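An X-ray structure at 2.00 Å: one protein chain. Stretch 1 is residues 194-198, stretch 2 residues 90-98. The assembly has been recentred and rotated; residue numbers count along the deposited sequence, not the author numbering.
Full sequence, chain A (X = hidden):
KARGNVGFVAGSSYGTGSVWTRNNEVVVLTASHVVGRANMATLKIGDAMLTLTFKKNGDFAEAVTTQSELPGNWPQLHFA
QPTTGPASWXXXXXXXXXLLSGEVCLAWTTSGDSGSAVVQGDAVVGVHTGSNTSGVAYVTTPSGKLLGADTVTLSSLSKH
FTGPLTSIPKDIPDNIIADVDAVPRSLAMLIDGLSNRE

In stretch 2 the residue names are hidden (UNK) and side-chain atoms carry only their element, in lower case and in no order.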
# COMPACT_ATOMS: atom_id res chain seq x y z
N LEU A 194 -14.53 -0.70 4.14
CA LEU A 194 -13.98 0.65 3.91
C LEU A 194 -13.72 1.46 5.19
O LEU A 194 -14.63 1.65 6.00
CB LEU A 194 -14.93 1.42 2.97
CG LEU A 194 -16.20 2.08 3.56
CD1 LEU A 194 -16.08 3.60 3.52
CD2 LEU A 194 -17.47 1.64 2.85
N SER A 195 -12.48 1.92 5.35
CA SER A 195 -12.05 2.70 6.52
C SER A 195 -12.11 1.87 7.81
O SER A 195 -13.13 1.84 8.50
CB SER A 195 -12.84 4.00 6.65
OG SER A 195 -12.58 4.62 7.89
N ASN A 196 -10.99 1.23 8.14
CA ASN A 196 -10.95 0.32 9.28
C ASN A 196 -9.69 0.39 10.13
O ASN A 196 -9.47 -0.47 10.98
CB ASN A 196 -11.16 -1.11 8.77
CG ASN A 196 -10.20 -1.48 7.64
OD1 ASN A 196 -8.99 -1.49 7.82
ND2 ASN A 196 -10.75 -1.78 6.47
N ARG A 197 -8.86 1.41 9.93
CA ARG A 197 -7.59 1.50 10.65
C ARG A 197 -7.73 1.83 12.14
O ARG A 197 -6.78 1.66 12.91
CB ARG A 197 -6.62 2.45 9.95
CG ARG A 197 -6.90 3.92 10.15
CD ARG A 197 -5.89 4.84 9.47
NE ARG A 197 -6.17 5.01 8.05
CZ ARG A 197 -5.48 5.81 7.24
NH1 ARG A 197 -4.45 6.50 7.70
NH2 ARG A 197 -5.82 5.91 5.96
N GLU A 198 -8.90 2.31 12.55
CA GLU A 198 -9.16 2.63 13.95
C GLU A 198 -9.79 1.45 14.68
O GLU A 198 -9.97 0.37 14.12
CB GLU A 198 -10.07 3.87 14.05
CG GLU A 198 -11.13 3.97 12.95
CD GLU A 198 -12.29 3.01 13.13
OE1 GLU A 198 -13.13 3.25 14.03
OE2 GLU A 198 -12.37 2.01 12.38
N UNK A 90 -0.24 -0.15 5.22
CA UNK A 90 0.36 0.07 6.54
C UNK A 90 0.60 1.55 6.81
O UNK A 90 1.73 2.03 6.68
c UNK A 90 1.66 -0.72 6.67
s UNK A 90 1.48 -2.49 6.31
N UNK A 91 -0.46 2.27 7.18
CA UNK A 91 -0.32 3.70 7.41
C UNK A 91 0.24 3.99 8.79
O UNK A 91 0.34 3.11 9.65
c UNK A 91 -1.67 4.43 7.22
c UNK A 91 -2.50 3.77 6.14
o UNK A 91 -2.47 4.32 8.40
N UNK A 92 0.58 5.25 9.02
CA UNK A 92 1.09 5.67 10.32
C UNK A 92 0.03 5.68 11.42
O UNK A 92 0.35 5.90 12.59
c UNK A 92 1.75 7.01 10.20
N UNK A 93 -1.23 5.45 11.07
CA UNK A 93 -2.29 5.40 12.08
C UNK A 93 -3.01 4.07 12.06
O UNK A 93 -4.19 4.00 12.38
o UNK A 93 -3.60 6.71 10.52
c UNK A 93 -3.30 6.54 11.91
c UNK A 93 -2.69 7.89 12.31
N UNK A 94 -2.31 3.02 11.66
CA UNK A 94 -2.89 1.70 11.64
C UNK A 94 -3.04 1.14 10.23
O UNK A 94 -2.96 1.87 9.24
N UNK A 95 -3.25 -0.17 10.16
CA UNK A 95 -3.48 -0.86 8.91
C UNK A 95 -4.87 -0.62 8.35
O UNK A 95 -5.88 -0.76 9.04
o UNK A 95 -1.47 -3.93 9.35
o UNK A 95 -0.96 -1.84 9.23
c UNK A 95 -3.28 -2.36 9.07
c UNK A 95 -1.83 -2.75 9.22
N UNK A 96 -4.90 -0.29 7.07
CA UNK A 96 -6.15 -0.12 6.35
C UNK A 96 -6.32 -1.37 5.48
O UNK A 96 -5.50 -1.62 4.59
c UNK A 96 -7.37 1.75 5.07
c UNK A 96 -6.06 1.14 5.50
o UNK A 96 -8.08 3.10 6.93
o UNK A 96 -9.25 1.34 6.41
c UNK A 96 -8.29 2.09 6.22
N UNK A 97 -7.35 -2.17 5.74
CA UNK A 97 -7.61 -3.35 4.93
C UNK A 97 -8.31 -2.94 3.64
O UNK A 97 -9.34 -2.27 3.68
o UNK A 97 -10.50 -6.88 5.92
c UNK A 97 -8.81 -5.60 4.82
c UNK A 97 -9.29 -6.82 5.60
o UNK A 97 -8.47 -7.72 5.87
c UNK A 97 -8.46 -4.39 5.68
N UNK A 98 -7.76 -3.33 2.49
CA UNK A 98 -8.34 -2.96 1.21
C UNK A 98 -8.30 -4.07 0.18
O UNK A 98 -7.79 -5.16 0.44
O HOH W 1 -10.03 4.79 8.69

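Position 90 has one carbon followed by one sulfur, the mark of cysteine. C90 is buried and out of reach of the other stretch.

At position 91 the CB carries one oxygen and one carbon, a beta-branched hydroxyl side chain; the CB lies over one face of the R197 guanidinium, and the side-chain oxygen sits 3.0 Å from R197 NH1. This is threonine. The CA-to-CB bond of T91 points toward stretch 1, but the angle between T91 OG1 and R197 NH1 is too poor for a hydrogen bond. That hydroxyl serves its own turn instead: T91 OG1 donates to the backbone O of position 94 (2.6 Å).

Position 92 has a single side-chain carbon, so it is alanine. A92 points away and makes no contact.

Position 93 repeats the pattern of 91, one carbon bearing an oxygen and a carbon, with the oxygen 3.0 Å from R197 NH1 and near the guanidinium plane; it is threonine. T93 OG1 accepts a hydrogen bond from R197 NH1, while T93 N donates to T91 OG1 (3.2 Å).

Position 94 has no side-chain atoms and is glycine. Phi of 113° with psi of 164° would jam a CB against the preceding carbonyl, and an ideal CB would also lie 2.6 Å from R197 O, a clash. G94 closes the type I turn from T91 and lets R197 come close, with CA atoms 4.8 Å apart.

Position 95 has two carbons, the second carrying two oxygens, and its backbone O lies 3.3 Å from R197 CA: aspartate. The CA-to-CB bond of D95 points away from stretch 1; the close approach is through the backbone, a CA-H...O contact from R197 CA to D95 O.

Position 96 has three carbons, the last with two oxygens, one 2.9 Å from R197 NE and the other 2.5 Å from N196 N; this is glutamate. E96 OE1 accepts from R197 NE in a salt bridge, and E96 OE2 takes a very short hydrogen bond from N196 N. A water donates to E96 OE1 (3.1 Å) and also hydrogen-bonds S195 OG (2.7 Å).

Position 97 has the same make-up, three carbons ending in two oxygens; its CB is 3.6 Å from N196 ND2, but its end leads away. It is again glutamate. The backbone of E97 is what N196 reads: E97 N donates to N196 OD1 (2.7 Å), and N196 ND2 donates to E97 O (3.2 Å).

Position 98, without side-chain atoms, is glycine; G98 makes no contact.

The rule here is paired recognition. The N196 amide, with one donor and one acceptor, matches the N and O of a single strand residue, much as a neighbouring strand would. R197 extends its side chain alongside the turn, with T93 OG1 and E96 OE1 near the guanidinium plane and T91 CB over one face. The carboxylate of E96 joins both halves, one oxygen binding the arginine side chain and the other the N196 backbone.

Stretch 2 90-98: CTATGDEEG
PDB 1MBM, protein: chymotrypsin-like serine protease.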